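Local structure of single-stranded-DNA-specific exonuclease RecJ (Thermus thermophilus, 2ZXR) at residues Y81-L86 with T218-A223; K182-G187 with V222-G227. The protein degrades single-stranded DNA from the 5' end towards the 3' end as a divalent-metal-dependent exonuclease that acts in DNA repair. All coordinates share one frame; numbering follows the deposited sequence.

Contact 1 (Y81-L86 with T218-A223); sequences YDADGL and TIADVA. With MG (magnesium ion), chain B.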
# COMPACT_ATOMS: atom_id res chain seq x y z
N TYR A 81 9.71 -6.61 -22.09
CA TYR A 81 8.65 -7.38 -21.50
C TYR A 81 7.49 -6.56 -20.93
O TYR A 81 6.32 -6.95 -21.06
CB TYR A 81 9.22 -8.27 -20.40
CG TYR A 81 8.18 -9.22 -19.86
CD1 TYR A 81 7.84 -10.39 -20.56
CD2 TYR A 81 7.47 -8.91 -18.70
CE1 TYR A 81 6.83 -11.22 -20.11
CE2 TYR A 81 6.45 -9.75 -18.24
CZ TYR A 81 6.14 -10.90 -18.95
OH TYR A 81 5.12 -11.71 -18.50
N ASP A 82 7.81 -5.44 -20.29
CA ASP A 82 6.80 -4.61 -19.65
C ASP A 82 7.33 -3.19 -19.53
O ASP A 82 8.45 -2.92 -19.97
CB ASP A 82 6.46 -5.19 -18.27
CG ASP A 82 7.70 -5.36 -17.39
OD1 ASP A 82 7.61 -6.07 -16.36
OD2 ASP A 82 8.77 -4.80 -17.71
N ALA A 83 6.55 -2.31 -18.91
CA ALA A 83 6.93 -0.90 -18.78
C ALA A 83 8.31 -0.67 -18.16
O ALA A 83 9.03 0.24 -18.57
CB ALA A 83 5.87 -0.14 -17.98
N ASP A 84 8.66 -1.47 -17.17
CA ASP A 84 9.96 -1.35 -16.51
C ASP A 84 11.09 -1.63 -17.52
O ASP A 84 12.06 -0.87 -17.59
CB ASP A 84 10.03 -2.33 -15.32
CG ASP A 84 11.21 -2.06 -14.39
OD1 ASP A 84 11.63 -0.88 -14.27
OD2 ASP A 84 11.72 -3.01 -13.76
N GLY A 85 10.98 -2.71 -18.28
CA GLY A 85 12.01 -3.00 -19.28
C GLY A 85 12.02 -1.98 -20.42
O GLY A 85 13.09 -1.56 -20.89
N LEU A 86 10.84 -1.57 -20.88
CA LEU A 86 10.77 -0.60 -21.97
C LEU A 86 11.28 0.79 -21.60
O LEU A 86 11.97 1.43 -22.42
CB LEU A 86 9.35 -0.51 -22.51
CG LEU A 86 8.84 -1.75 -23.24
CD1 LEU A 86 7.36 -1.63 -23.51
CD2 LEU A 86 9.59 -1.90 -24.56
N THR A 218 9.69 2.27 -12.41
CA THR A 218 9.71 1.96 -10.97
C THR A 218 8.30 1.70 -10.43
O THR A 218 8.04 0.71 -9.74
CB THR A 218 10.37 3.14 -10.21
OG1 THR A 218 11.71 3.30 -10.70
CG2 THR A 218 10.39 2.91 -8.69
N ILE A 219 7.38 2.59 -10.77
CA ILE A 219 5.99 2.45 -10.34
C ILE A 219 5.37 1.20 -11.00
O ILE A 219 4.74 0.38 -10.34
CB ILE A 219 5.20 3.74 -10.70
CG1 ILE A 219 5.70 4.91 -9.82
CG2 ILE A 219 3.72 3.50 -10.51
CD1 ILE A 219 5.14 6.32 -10.23
N ALA A 220 5.59 1.04 -12.30
CA ALA A 220 5.05 -0.10 -13.04
C ALA A 220 5.55 -1.44 -12.48
O ALA A 220 4.83 -2.44 -12.50
CB ALA A 220 5.42 0.01 -14.53
N ASP A 221 6.79 -1.48 -12.01
CA ASP A 221 7.38 -2.69 -11.46
C ASP A 221 6.78 -3.06 -10.11
O ASP A 221 7.00 -4.17 -9.62
CB ASP A 221 8.90 -2.52 -11.29
CG ASP A 221 9.57 -3.74 -10.65
OD1 ASP A 221 10.03 -3.66 -9.48
OD2 ASP A 221 9.65 -4.79 -11.30
N VAL A 222 6.07 -2.10 -9.50
CA VAL A 222 5.46 -2.27 -8.18
C VAL A 222 6.52 -2.53 -7.12
O VAL A 222 6.34 -3.35 -6.24
CB VAL A 222 4.42 -3.41 -8.16
CG1 VAL A 222 3.62 -3.37 -6.83
CG2 VAL A 222 3.46 -3.27 -9.36
N ALA A 223 7.62 -1.80 -7.21
CA ALA A 223 8.69 -1.92 -6.25
C ALA A 223 8.34 -0.99 -5.08
O ALA A 223 7.53 -0.06 -5.22
CB ALA A 223 10.00 -1.50 -6.88
MG MG B . 11.07 -5.14 -13.16
O HOH W 1 8.93 -5.14 -14.10
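The magnesium site of this DHH-family nuclease brings together Asp-84 from the first turn of helix 83-98 and Asp-221, carried by the segment 218-223 that follows on from helix 211-220, just before the Schellman turn at Val-222. Each gives one carboxylate oxygen to the ion, Asp-84 OD2 at 2.3 Å and Asp-221 OD2 at 2.4 Å, and Asp-136, His-160 and His-161 add further ligands. CG anti to the backbone N (chi1 -167°) carries the Asp-84 carboxyl carbon from the helix towards Asp-221 and the ion, while Asp-84 OD1 is held by Thr-186 OG1. The two carboxylates cross obliquely with their planes 37° apart. Their OD2 atoms lie 3.7 Å from each other, a closeness that their shared cation probably makes tolerable. Aspartate suits these places because its short side chain holds the oxygen near a fixed backbone. Asp-82, a ligand of the first manganese ion, acts twice here: OD2 N-caps helix 83-98 by accepting from Gly-85 N (3.1 Å), while OD1 accepts from water 1 (2.8 Å), itself a metal ligand. Away from the ion, the two segments meet through Ala-83 CB and Ala-220 CB, 3.5 Å apart and tight for two methyls; alanine's small size permits this approach.

Contact 2 (K182-G187 with V222-G227); sequences KEKPTG and VAPLWG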
# COMPACT_ATOMS: atom_id res chain seq x y z
N LYS A 182 20.37 -1.30 1.49
CA LYS A 182 18.92 -1.41 1.67
C LYS A 182 18.19 -0.45 0.73
O LYS A 182 17.64 0.56 1.18
CB LYS A 182 18.55 -1.12 3.13
CG LYS A 182 19.34 -1.98 4.15
CD LYS A 182 19.03 -3.47 4.02
CE LYS A 182 20.22 -4.31 4.48
NZ LYS A 182 20.85 -3.76 5.72
N GLU A 183 18.24 -0.77 -0.57
CA GLU A 183 17.59 0.00 -1.64
C GLU A 183 17.07 -1.03 -2.63
O GLU A 183 17.69 -2.08 -2.81
CB GLU A 183 18.59 0.91 -2.36
CG GLU A 183 19.23 1.96 -1.48
CD GLU A 183 18.22 2.89 -0.84
OE1 GLU A 183 18.65 3.75 -0.05
OE2 GLU A 183 17.01 2.77 -1.12
N LYS A 184 15.95 -0.75 -3.29
CA LYS A 184 15.40 -1.71 -4.24
C LYS A 184 15.08 -1.12 -5.63
O LYS A 184 13.94 -1.15 -6.08
CB LYS A 184 14.17 -2.36 -3.62
CG LYS A 184 14.47 -2.92 -2.23
CD LYS A 184 13.20 -3.35 -1.50
CE LYS A 184 13.54 -4.23 -0.28
NZ LYS A 184 14.41 -5.40 -0.66
N PRO A 185 16.10 -0.57 -6.31
CA PRO A 185 15.87 0.01 -7.64
C PRO A 185 15.34 -1.06 -8.60
O PRO A 185 15.57 -2.25 -8.41
CB PRO A 185 17.24 0.58 -8.01
CG PRO A 185 18.19 -0.29 -7.25
CD PRO A 185 17.52 -0.47 -5.92
N THR A 186 14.61 -0.66 -9.63
CA THR A 186 14.07 -1.65 -10.56
C THR A 186 14.93 -1.74 -11.83
O THR A 186 16.03 -1.21 -11.88
CB THR A 186 12.61 -1.29 -10.97
OG1 THR A 186 12.60 -0.07 -11.73
CG2 THR A 186 11.74 -1.09 -9.73
N GLY A 187 14.41 -2.42 -12.85
CA GLY A 187 15.15 -2.54 -14.09
C GLY A 187 15.44 -1.17 -14.67
O GLY A 187 16.56 -0.90 -15.13
N VAL A 222 6.07 -2.10 -9.50
CA VAL A 222 5.46 -2.27 -8.18
C VAL A 222 6.52 -2.53 -7.12
O VAL A 222 6.34 -3.35 -6.24
CB VAL A 222 4.42 -3.41 -8.16
CG1 VAL A 222 3.62 -3.37 -6.83
CG2 VAL A 222 3.46 -3.27 -9.36
N ALA A 223 7.62 -1.80 -7.21
CA ALA A 223 8.69 -1.92 -6.25
C ALA A 223 8.34 -0.99 -5.08
O ALA A 223 7.53 -0.06 -5.22
CB ALA A 223 10.00 -1.50 -6.88
N PRO A 224 8.93 -1.25 -3.91
CA PRO A 224 8.70 -0.46 -2.70
C PRO A 224 9.16 0.99 -2.89
O PRO A 224 10.32 1.26 -3.24
CB PRO A 224 9.54 -1.19 -1.64
CG PRO A 224 9.58 -2.61 -2.13
CD PRO A 224 9.78 -2.42 -3.63
N LEU A 225 8.23 1.91 -2.63
CA LEU A 225 8.52 3.31 -2.77
C LEU A 225 9.10 3.98 -1.52
O LEU A 225 8.46 4.78 -0.86
CB LEU A 225 7.25 4.02 -3.22
CG LEU A 225 6.66 3.66 -4.59
CD1 LEU A 225 5.67 4.77 -5.00
CD2 LEU A 225 7.78 3.56 -5.67
N TRP A 226 10.33 3.62 -1.18
CA TRP A 226 11.01 4.25 -0.07
C TRP A 226 12.46 4.49 -0.43
O TRP A 226 12.96 3.95 -1.43
CB TRP A 226 10.87 3.42 1.23
CG TRP A 226 11.19 1.95 1.16
CD1 TRP A 226 12.39 1.37 0.85
CD2 TRP A 226 10.31 0.87 1.49
NE1 TRP A 226 12.31 -0.00 0.97
CE2 TRP A 226 11.04 -0.34 1.36
CE3 TRP A 226 8.96 0.81 1.88
CZ2 TRP A 226 10.47 -1.59 1.61
CZ3 TRP A 226 8.39 -0.44 2.13
CH2 TRP A 226 9.15 -1.63 1.99
N GLY A 227 13.13 5.33 0.36
CA GLY A 227 14.52 5.63 0.12
C GLY A 227 14.75 6.15 -1.30
O GLY A 227 14.03 7.03 -1.78
O HOH W 2 14.92 2.13 -2.75
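Glu-183 OE2 is gripped by two donors: water 2, at 2.7 Å, and the backbone N of Trp-228 in the first turn of helix 227-239. The water also donates to Trp-226 O (3.0 Å) and accepts from Lys-184 N (3.1 Å), so it ties together two loops that share no direct hydrogen bond, one between strand 172-173 and helix 187-201, the other between helices 211-220 and 227-239. Glu-183 bends at chi2 (-59°), which brings CD round and lets the carboxylate reach this helix start. Gly-227, with positive phi and no side chain, leaves room for OE2, which lies 4.0 Å from Gly-227 CA. Farther along, the chain of Lys-184 crosses Pro-224 at about a right angle, its CD lying against CG of the proline ring at 3.7 Å. Pro-224 CB in turn sits over one face of the Trp-226 ring, near its rim. Thr-186 CG2 and Ala-223 CB, at 3.4 Å, pack tighter than usual van der Waals contact, so small alanine suits this side. Asn-229 ND2 donates to both Lys-184 O and Pro-224 O, a second polar bridge. A carboxylate at a helix N-terminus would interact favourably with the helix dipole, so the negative charge of Glu-183 is probably stabilised here.

Contacts 1 and 2 have centres 11 Å apart and share Val-222 and Ala-223, so the chain that leaves the metal site runs directly into the second loop pairing. Their main junction is Thr-186, at the start of helix 187-201, whose side chain is about 5 Å from the magnesium ion. Its OG1 lies 2.8 Å from Asp-84 OD1, a probable hydrogen bond, and Gly-187 N probably donates to Asp-84 OD2 at 2.9 Å. The loop 182-187 thus engages both oxygens of a first-shell ligand, as a second shell that would fix the rotation of its carboxylate. The methyl CG2 of Thr-186 also packs on Asp-221 OD1 at 3.1 Å.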